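Local structure of putative esterase (Bacteroides intestinalis DSM 17393, 5VOL) at residues K42-L47 / K123-G128; P33-Q38 / A79-I84; R133-L138 / D154-V159. The protein is a calcium-binding carbohydrate esterase of family CE1 that hydrolyses ferulic acid esters, probably those on arabinoxylan, in a gut bacterium. All coordinates share one frame; numbering follows the deposited sequence.

Interaction 1 (K42-L47 / K123-G128)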
loop_
_atom_site.group_PDB
_atom_site.type_symbol
_atom_site.label_atom_id
_atom_site.label_comp_id
_atom_site.label_asym_id
_atom_site.label_seq_id
_atom_site.Cartn_x
_atom_site.Cartn_y
_atom_site.Cartn_z
ATOM N N LYS C 42 14.670 -23.201 -21.032
ATOM C CA LYS C 42 14.786 -22.338 -19.863
ATOM C C LYS C 42 14.634 -23.132 -18.567
ATOM O O LYS C 42 13.751 -23.968 -18.447
ATOM C CB LYS C 42 13.747 -21.215 -19.925
ATOM C CG LYS C 42 13.951 -20.127 -18.881
ATOM C CD LYS C 42 13.074 -18.915 -19.161
ATOM C CE LYS C 42 13.256 -17.841 -18.093
ATOM N NZ LYS C 42 12.277 -16.712 -18.249
ATOM N N LYS C 43 15.513 -22.873 -17.608
ATOM C CA LYS C 43 15.387 -23.432 -16.268
ATOM C C LYS C 43 14.923 -22.331 -15.317
ATOM O O LYS C 43 15.206 -21.162 -15.553
ATOM C CB LYS C 43 16.712 -24.018 -15.788
ATOM C CG LYS C 43 17.272 -25.139 -16.669
ATOM C CD LYS C 43 16.384 -26.375 -16.637
ATOM C CE LYS C 43 17.173 -27.650 -16.977
ATOM N NZ LYS C 43 18.087 -28.076 -15.863
ATOM N N TYR C 44 14.241 -22.712 -14.238
ATOM C CA TYR C 44 13.578 -21.753 -13.357
ATOM C C TYR C 44 13.906 -21.936 -11.883
ATOM O O TYR C 44 14.215 -23.047 -11.439
ATOM C CB TYR C 44 12.063 -21.855 -13.525
ATOM C CG TYR C 44 11.552 -21.693 -14.935
ATOM C CD1 TYR C 44 11.256 -20.431 -15.453
ATOM C CD2 TYR C 44 11.349 -22.795 -15.745
ATOM C CE1 TYR C 44 10.770 -20.286 -16.741
ATOM C CE2 TYR C 44 10.870 -22.657 -17.037
ATOM C CZ TYR C 44 10.585 -21.405 -17.529
ATOM O OH TYR C 44 10.108 -21.283 -18.814
ATOM N N PRO C 45 13.827 -20.848 -11.105
ATOM C CA PRO C 45 13.798 -21.068 -9.663
ATOM C C PRO C 45 12.465 -21.701 -9.260
ATOM O O PRO C 45 11.549 -21.788 -10.080
ATOM C CB PRO C 45 13.964 -19.661 -9.068
ATOM C CG PRO C 45 13.737 -18.718 -10.187
ATOM C CD PRO C 45 13.979 -19.422 -11.464
ATOM N N VAL C 46 12.371 -22.159 -8.019
ATOM C CA VAL C 46 11.145 -22.781 -7.553
ATOM C C VAL C 46 10.772 -22.281 -6.168
ATOM O O VAL C 46 11.632 -22.051 -5.308
ATOM C CB VAL C 46 11.246 -24.336 -7.535
ATOM C CG1 VAL C 46 12.280 -24.796 -6.527
ATOM C CG2 VAL C 46 9.881 -24.946 -7.214
ATOM N N LEU C 47 9.471 -22.080 -5.988
ATOM C CA LEU C 47 8.892 -21.806 -4.689
ATOM C C LEU C 47 7.953 -22.958 -4.306
ATOM O O LEU C 47 6.983 -23.239 -5.017
ATOM C CB LEU C 47 8.113 -20.476 -4.693
ATOM C CG LEU C 47 7.297 -20.188 -3.426
ATOM C CD1 LEU C 47 8.221 -19.980 -2.237
ATOM C CD2 LEU C 47 6.396 -18.951 -3.624
ATOM N N LYS C 123 11.061 -32.698 -13.674
ATOM C CA LYS C 123 9.960 -32.623 -14.623
ATOM C C LYS C 123 9.671 -31.194 -15.070
ATOM O O LYS C 123 9.321 -30.957 -16.224
ATOM C CB LYS C 123 8.699 -33.233 -14.019
ATOM C CG LYS C 123 7.481 -33.142 -14.912
ATOM C CD LYS C 123 6.463 -34.202 -14.515
ATOM C CE LYS C 123 5.322 -34.283 -15.518
ATOM N NZ LYS C 123 4.457 -35.450 -15.241
ATOM N N TYR C 124 9.803 -30.243 -14.153
ATOM C CA TYR C 124 9.408 -28.865 -14.462
ATOM C C TYR C 124 10.617 -27.940 -14.566
ATOM O O TYR C 124 10.497 -26.720 -14.403
ATOM C CB TYR C 124 8.391 -28.366 -13.417
ATOM C CG TYR C 124 7.139 -29.210 -13.417
ATOM C CD1 TYR C 124 6.252 -29.163 -14.487
ATOM C CD2 TYR C 124 6.863 -30.092 -12.376
ATOM C CE1 TYR C 124 5.127 -29.948 -14.519
ATOM C CE2 TYR C 124 5.732 -30.891 -12.400
ATOM C CZ TYR C 124 4.863 -30.811 -13.472
ATOM O OH TYR C 124 3.721 -31.585 -13.510
ATOM N N ARG C 125 11.774 -28.534 -14.859
ATOM C CA ARG C 125 12.988 -27.802 -15.242
ATOM C C ARG C 125 13.413 -26.725 -14.245
ATOM O O ARG C 125 13.612 -25.561 -14.607
ATOM C CB ARG C 125 12.801 -27.173 -16.625
ATOM C CG ARG C 125 11.976 -28.023 -17.573
ATOM C CD ARG C 125 12.271 -27.700 -19.019
ATOM N NE ARG C 125 12.104 -26.284 -19.317
ATOM C CZ ARG C 125 11.065 -25.768 -19.967
ATOM N NH1 ARG C 125 10.082 -26.547 -20.389
ATOM N NH2 ARG C 125 11.018 -24.463 -20.199
ATOM N N VAL C 126 13.551 -27.129 -12.991
ATOM C CA VAL C 126 14.003 -26.243 -11.933
ATOM C C VAL C 126 15.529 -26.217 -11.921
ATOM O O VAL C 126 16.162 -27.239 -12.161
ATOM C CB VAL C 126 13.453 -26.697 -10.567
ATOM C CG1 VAL C 126 14.218 -26.069 -9.426
ATOM C CG2 VAL C 126 11.940 -26.405 -10.475
ATOM N N ILE C 127 16.116 -25.047 -11.670
ATOM C CA ILE C 127 17.569 -24.902 -11.693
ATOM C C ILE C 127 18.234 -25.937 -10.786
ATOM O O ILE C 127 19.216 -26.568 -11.172
ATOM C CB ILE C 127 18.001 -23.475 -11.284
ATOM C CG1 ILE C 127 17.557 -22.476 -12.349
ATOM C CG2 ILE C 127 19.506 -23.406 -11.085
ATOM C CD1 ILE C 127 17.659 -21.020 -11.921
ATOM N N GLY C 128 17.681 -26.131 -9.596
ATOM C CA GLY C 128 18.059 -27.267 -8.777
ATOM C C GLY C 128 19.052 -26.985 -7.672
ATOM O O GLY C 128 19.500 -27.915 -6.998
HETATM O O HOH W 1 16.054 -29.837 -13.746
HETATM O O HOH W 2 20.178 -26.664 -13.699
#

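Interaction 2 (P33-Q38 / A79-I84)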
loop_
_atom_site.group_PDB
_atom_site.type_symbol
_atom_site.label_atom_id
_atom_site.label_comp_id
_atom_site.label_asym_id
_atom_site.label_seq_id
_atom_site.Cartn_x
_atom_site.Cartn_y
_atom_site.Cartn_z
ATOM N N PRO C 33 5.212 -21.015 -15.667
ATOM C CA PRO C 33 5.392 -19.707 -16.317
ATOM C C PRO C 33 4.906 -19.655 -17.772
ATOM O O PRO C 33 4.828 -20.677 -18.461
ATOM C CB PRO C 33 6.905 -19.493 -16.262
ATOM C CG PRO C 33 7.376 -20.325 -15.124
ATOM C CD PRO C 33 6.447 -21.499 -15.027
ATOM N N LYS C 34 4.610 -18.445 -18.236
ATOM C CA LYS C 34 4.165 -18.211 -19.603
ATOM C C LYS C 34 5.177 -18.707 -20.640
ATOM O O LYS C 34 4.795 -19.150 -21.725
ATOM C CB LYS C 34 3.887 -16.712 -19.816
ATOM C CG LYS C 34 3.484 -16.355 -21.223
ATOM C CD LYS C 34 3.455 -14.829 -21.446
ATOM C CE LYS C 34 2.082 -14.242 -21.163
ATOM N NZ LYS C 34 2.009 -12.804 -21.576
ATOM N N SER C 35 6.460 -18.633 -20.301
ATOM C CA SER C 35 7.528 -19.058 -21.208
ATOM C C SER C 35 7.795 -20.568 -21.207
ATOM O O SER C 35 8.665 -21.045 -21.936
ATOM C CB SER C 35 8.827 -18.342 -20.857
ATOM O OG SER C 35 9.319 -18.777 -19.599
ATOM N N PHE C 36 7.065 -21.321 -20.388
ATOM C CA PHE C 36 7.424 -22.724 -20.177
ATOM C C PHE C 36 7.361 -23.526 -21.482
ATOM O O PHE C 36 8.283 -24.268 -21.793
ATOM C CB PHE C 36 6.529 -23.360 -19.108
ATOM C CG PHE C 36 6.988 -24.730 -18.663
ATOM C CD1 PHE C 36 6.446 -25.867 -19.221
ATOM C CD2 PHE C 36 7.957 -24.867 -17.688
ATOM C CE1 PHE C 36 6.863 -27.138 -18.810
ATOM C CE2 PHE C 36 8.380 -26.120 -17.270
ATOM C CZ PHE C 36 7.830 -27.258 -17.836
ATOM N N GLU C 37 6.290 -23.344 -22.249
ATOM C CA GLU C 37 6.109 -24.041 -23.521
ATOM C C GLU C 37 6.866 -23.378 -24.668
ATOM O O GLU C 37 7.016 -23.953 -25.743
ATOM C CB GLU C 37 4.626 -24.106 -23.885
ATOM C CG GLU C 37 3.757 -24.833 -22.877
ATOM C CD GLU C 37 4.104 -26.294 -22.763
ATOM O OE1 GLU C 37 5.021 -26.747 -23.487
ATOM O OE2 GLU C 37 3.457 -26.993 -21.948
ATOM N N GLN C 38 7.332 -22.160 -24.432
ATOM C CA GLN C 38 7.897 -21.329 -25.484
ATOM C C GLN C 38 9.412 -21.459 -25.563
ATOM O O GLN C 38 9.977 -21.577 -26.646
ATOM C CB GLN C 38 7.494 -19.876 -25.248
ATOM C CG GLN C 38 8.303 -18.867 -26.008
ATOM C CD GLN C 38 7.957 -17.457 -25.599
ATOM O OE1 GLN C 38 8.366 -16.990 -24.534
ATOM N NE2 GLN C 38 7.184 -16.772 -26.438
ATOM N N ALA C 79 8.173 -9.811 -9.750
ATOM C CA ALA C 79 8.513 -11.216 -9.528
ATOM C C ALA C 79 9.177 -11.762 -10.777
ATOM O O ALA C 79 8.806 -11.380 -11.883
ATOM C CB ALA C 79 7.257 -12.035 -9.178
ATOM N N CYS C 80 10.159 -12.644 -10.614
ATOM C CA CYS C 80 10.712 -13.353 -11.766
ATOM C C CYS C 80 9.844 -14.573 -12.085
ATOM O O CYS C 80 9.061 -15.032 -11.246
ATOM C CB CYS C 80 12.156 -13.785 -11.504
ATOM S SG CYS C 80 12.291 -15.099 -10.240
ATOM N N GLU C 81 9.944 -15.087 -13.304
ATOM C CA GLU C 81 9.262 -16.332 -13.602
ATOM C C GLU C 81 9.841 -17.433 -12.708
ATOM O O GLU C 81 11.046 -17.506 -12.485
ATOM C CB GLU C 81 9.399 -16.700 -15.070
ATOM C CG GLU C 81 8.654 -15.791 -16.014
ATOM C CD GLU C 81 8.622 -16.374 -17.407
ATOM O OE1 GLU C 81 9.677 -16.866 -17.848
ATOM O OE2 GLU C 81 7.556 -16.373 -18.048
ATOM N N MET C 82 8.970 -18.265 -12.162
ATOM C CA MET C 82 9.401 -19.325 -11.263
ATOM C C MET C 82 8.362 -20.434 -11.266
ATOM O O MET C 82 7.186 -20.192 -11.541
ATOM C CB MET C 82 9.601 -18.798 -9.832
ATOM C CG MET C 82 8.283 -18.476 -9.064
ATOM S SD MET C 82 8.564 -17.704 -7.445
ATOM C CE MET C 82 8.612 -15.952 -7.912
ATOM N N ILE C 83 8.812 -21.649 -10.980
ATOM C CA ILE C 83 7.907 -22.773 -10.741
ATOM C C ILE C 83 7.339 -22.620 -9.331
ATOM O O ILE C 83 8.084 -22.363 -8.378
ATOM C CB ILE C 83 8.638 -24.148 -10.878
ATOM C CG1 ILE C 83 9.363 -24.250 -12.228
ATOM C CG2 ILE C 83 7.669 -25.306 -10.678
ATOM C CD1 ILE C 83 8.449 -24.185 -13.438
ATOM N N ILE C 84 6.023 -22.743 -9.196
ATOM C CA ILE C 84 5.415 -22.722 -7.879
ATOM C C ILE C 84 4.636 -24.032 -7.695
ATOM O O ILE C 84 3.858 -24.430 -8.564
ATOM C CB ILE C 84 4.481 -21.510 -7.680
ATOM C CG1 ILE C 84 5.219 -20.205 -7.990
ATOM C CG2 ILE C 84 3.999 -21.428 -6.226
ATOM C CD1 ILE C 84 4.289 -19.010 -7.993
HETATM O O HOH W 3 5.070 -16.340 -16.390
#

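Interaction 3 (R133-L138 / D154-V159)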
loop_
_atom_site.group_PDB
_atom_site.type_symbol
_atom_site.label_atom_id
_atom_site.label_comp_id
_atom_site.label_asym_id
_atom_site.label_seq_id
_atom_site.Cartn_x
_atom_site.Cartn_y
_atom_site.Cartn_z
ATOM N N ARG C 133 15.876 -21.883 -4.719
ATOM C CA ARG C 133 14.822 -22.682 -4.109
ATOM C C ARG C 133 14.316 -22.005 -2.855
ATOM O O ARG C 133 15.093 -21.725 -1.947
ATOM C CB ARG C 133 15.319 -24.102 -3.777
ATOM C CG ARG C 133 14.213 -25.010 -3.187
ATOM C CD ARG C 133 14.711 -26.436 -2.820
ATOM N NE ARG C 133 15.274 -27.168 -3.958
ATOM C CZ ARG C 133 16.573 -27.413 -4.128
ATOM N NH1 ARG C 133 17.458 -26.983 -3.237
ATOM N NH2 ARG C 133 16.986 -28.101 -5.188
ATOM N N ALA C 134 13.010 -21.742 -2.799
ATOM C CA ALA C 134 12.439 -21.059 -1.644
ATOM C C ALA C 134 11.216 -21.822 -1.141
ATOM O O ALA C 134 10.690 -22.686 -1.832
ATOM C CB ALA C 134 12.072 -19.591 -2.001
ATOM N N ILE C 135 10.762 -21.501 0.061
ATOM C CA ILE C 135 9.589 -22.172 0.592
ATOM C C ILE C 135 8.748 -21.218 1.440
ATOM O O ILE C 135 9.272 -20.339 2.126
ATOM C CB ILE C 135 10.007 -23.441 1.407
ATOM C CG1 ILE C 135 8.799 -24.283 1.803
ATOM C CG2 ILE C 135 10.854 -23.083 2.620
ATOM C CD1 ILE C 135 9.223 -25.693 2.296
ATOM N N ALA C 136 7.433 -21.372 1.344
ATOM C CA ALA C 136 6.485 -20.528 2.070
ATOM C C ALA C 136 5.233 -21.344 2.328
ATOM O O ALA C 136 5.010 -22.354 1.663
ATOM C CB ALA C 136 6.151 -19.273 1.261
ATOM N N GLY C 137 4.401 -20.913 3.268
ATOM C CA GLY C 137 3.121 -21.568 3.466
ATOM C C GLY C 137 2.292 -20.852 4.500
ATOM O O GLY C 137 2.818 -19.999 5.221
ATOM N N LEU C 138 1.008 -21.214 4.588
ATOM C CA LEU C 138 0.111 -20.651 5.588
ATOM C C LEU C 138 -0.241 -21.661 6.679
ATOM O O LEU C 138 -0.346 -22.866 6.422
ATOM C CB LEU C 138 -1.174 -20.130 4.927
ATOM C CG LEU C 138 -2.091 -21.237 4.392
ATOM C CD1 LEU C 138 -3.283 -21.479 5.326
ATOM C CD2 LEU C 138 -2.569 -20.919 2.993
ATOM N N ASP C 154 20.528 -25.994 3.987
ATOM C CA ASP C 154 21.335 -26.216 2.786
ATOM C C ASP C 154 20.458 -26.372 1.545
ATOM O O ASP C 154 20.962 -26.459 0.426
ATOM C CB ASP C 154 22.259 -27.440 2.946
ATOM C CG ASP C 154 21.496 -28.747 3.175
ATOM O OD1 ASP C 154 20.368 -28.728 3.715
ATOM O OD2 ASP C 154 22.048 -29.816 2.826
ATOM N N MET C 155 19.141 -26.394 1.736
ATOM C CA MET C 155 18.227 -26.563 0.607
ATOM C C MET C 155 17.485 -25.272 0.229
ATOM O O MET C 155 17.040 -25.133 -0.898
ATOM C CB MET C 155 17.208 -27.663 0.912
ATOM C CG MET C 155 17.817 -29.075 1.103
ATOM S SD MET C 155 18.455 -29.735 -0.442
ATOM C CE MET C 155 16.962 -30.137 -1.342
ATOM N N PHE C 156 17.331 -24.347 1.171
ATOM C CA PHE C 156 16.509 -23.154 0.930
ATOM C C PHE C 156 17.233 -21.839 1.199
ATOM O O PHE C 156 17.911 -21.693 2.216
ATOM C CB PHE C 156 15.247 -23.205 1.792
ATOM C CG PHE C 156 14.439 -24.451 1.593
ATOM C CD1 PHE C 156 13.589 -24.569 0.504
ATOM C CD2 PHE C 156 14.541 -25.508 2.487
ATOM C CE1 PHE C 156 12.845 -25.721 0.305
ATOM C CE2 PHE C 156 13.796 -26.671 2.295
ATOM C CZ PHE C 156 12.947 -26.776 1.205
ATOM N N CYS C 157 17.059 -20.873 0.299
ATOM C CA CYS C 157 17.649 -19.548 0.493
ATOM C C CYS C 157 16.719 -18.615 1.262
ATOM O O CYS C 157 17.176 -17.632 1.865
ATOM C CB CYS C 157 18.021 -18.912 -0.859
ATOM S SG CYS C 157 16.629 -18.539 -1.948
ATOM N N ALA C 158 15.419 -18.921 1.250
ATOM C CA ALA C 158 14.423 -18.017 1.819
ATOM C C ALA C 158 13.170 -18.744 2.315
ATOM O O ALA C 158 12.709 -19.682 1.676
ATOM C CB ALA C 158 14.030 -16.964 0.782
ATOM N N VAL C 159 12.615 -18.259 3.425
ATOM C CA VAL C 159 11.366 -18.761 3.994
ATOM C C VAL C 159 10.380 -17.609 4.215
ATOM O O VAL C 159 10.724 -16.609 4.836
ATOM C CB VAL C 159 11.598 -19.479 5.344
ATOM C CG1 VAL C 159 10.260 -19.923 5.962
ATOM C CG2 VAL C 159 12.538 -20.683 5.167
#

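Interaction 1 (K42-L47 / K123-G128)
Arg125 grips the backbone carbonyl of Lys42 side-on, sending two hydrogen bonds to one oxygen. A bend at chi3 (-55°) sets NE 3.0 Å from Lys42 O, where it makes the straighter bond, 161° at the hydrogen; NH2, 3.3 Å from the same oxygen, comes in the carbonyl plane on a lone pair. The oxygen sits in the guanidinium plane, at its edge. Beside this clamp the two backbones join in a single bridge between Tyr44 and Val126, with Tyr44 N bonded to Arg125 O and Ile127 N to Tyr44 O, 2.8 Å away. Val46 CB rests 3.7 Å from Val126 CG2, the side chains crossing at about a right angle, and Ile127 CD1 lies against Pro45 CD. Lys43 CD covers Arg125 CB, and two waters, each held only weakly by Lys43 NZ, donate to Val126 O and Ile127 O respectively. In the second shell, Phe36 steadies the guanidinium by accepting from NH2 through its carbonyl and offering its ring in a cation-pi contact. The loop after helix 108-123 is thus fastened to the lead-in of strand 46-50 of the alpha/beta-hydrolase sheet largely through main-chain carbonyls, and the arginine's positive charge would probably polarise the Lys42 carbonyl.

Interaction 2 (P33-Q38 / A79-I84)
Glu81, just ahead of strand 83-87, reaches across to a type I beta turn running from Pro33 to Phe36, which follows strand 24-32 in this alpha/beta-hydrolase fold. Its CG stands anti to the carbonyl carbon (chi1 -69°) and the chain is extended from there, which carries the carboxylate to the turn. Ser35 OG donates to OE1 of Glu81 over 2.6 Å, meeting it on the syn side, 24° out of the carboxylate plane. The other oxygen, Glu81 OE2, takes a weak bond from Ser35 N at 3.4 Å, and a water donates to it while accepting from Lys34 N. Lys42 adds a salt bridge to OE1, and Ser35 OG is bonded as well to Tyr44 OH. An alanine in place of Glu81 would remove the carboxylate end that packs on Pro33 CB, and would probably leave Ser35 OG without its carboxylate acceptor and the Lys42 ammonium without its counter-charge. The proline ring lies against the glutamate, its CB 3.7 Å from Glu81 CD, and crosses Ile83 at about a right angle. Ile83 CD1 also approaches Phe36 CE2, at 4.3 Å. Met82 O is buried without a polar partner, and Pro33 CG sits 3.6 Å from it.

Interaction 3 (R133-L138 / D154-V159)
A beta-alpha-beta unit of the alpha/beta-hydrolase sheet brings these segments together: strand 133-138 leads through helix 140-151 to strand 158-162, its parallel neighbour. Strand 133-138 also carries Gly137 of a GxSxG sequence, consistent with the nucleophile elbow of this fold, although the contact lies at the other end of the strand. Ile135 N donates to Ala158 O over 3.1 Å, and Ile135 pairs with Val159 in parallel register. Toward the start of strand 133-138, Cys157 N donates to Arg133 O, extending the pairing ahead of the second strand.

Arg133 then carries the contact across to Met155. Its CG is anti to the backbone N (chi1 -177°), and its CG and CD run past Phe156, with CD 3.7 Å from CE1 of that ring. At the tip, Arg133 NH1 donates to Met155 O, 3.0 Å away, in the carbonyl plane on a lone pair and with the oxygen close to the guanidinium plane. The guanidinium stands at 89° to the Phe156 ring, and Met155 CE lies over one face of the guanidinium, toward the rim. Glu121 forms a salt bridge with NE, so the buried positive charge has an acidic mate on helix 108-123.

Ile135 and Val159 lie side by side, pointing the same way. Tyr148 of helix 140-151 touches both Ile135 and Phe156, and Ala145 touches Ile135. Val159 CG2 touches Ile135 CG2 at 3.9 Å, and the same methyl of Ile135 makes a CH-pi contact over the Phe156 face, 4.0 Å from the ring centroid and 20° off its normal.

In the fold
All three interactions draw on one sheet, in which strands 83-87, 46-50, 133-138 and 158-162 lie in succession. Interaction 3, centred about 7 Å from the centre of the chain, is the core contact: parallel-strand pairing and apolar cover, with one arginine at its end. Interactions 1 and 2 lie farther out, about 17 and 19 Å from that centre, and fasten loops to the residues leading into strands. Interaction 1 is partly open and relies on carbonyl acceptors; interaction 2 is more buried and turns on a carboxylate. Lys42 to Glu81 and Tyr44 to Ser35 couple those two directly, whereas Val46 O and Ala134 N link interaction 1 to interaction 3. Interactions 2 and 3 do not touch.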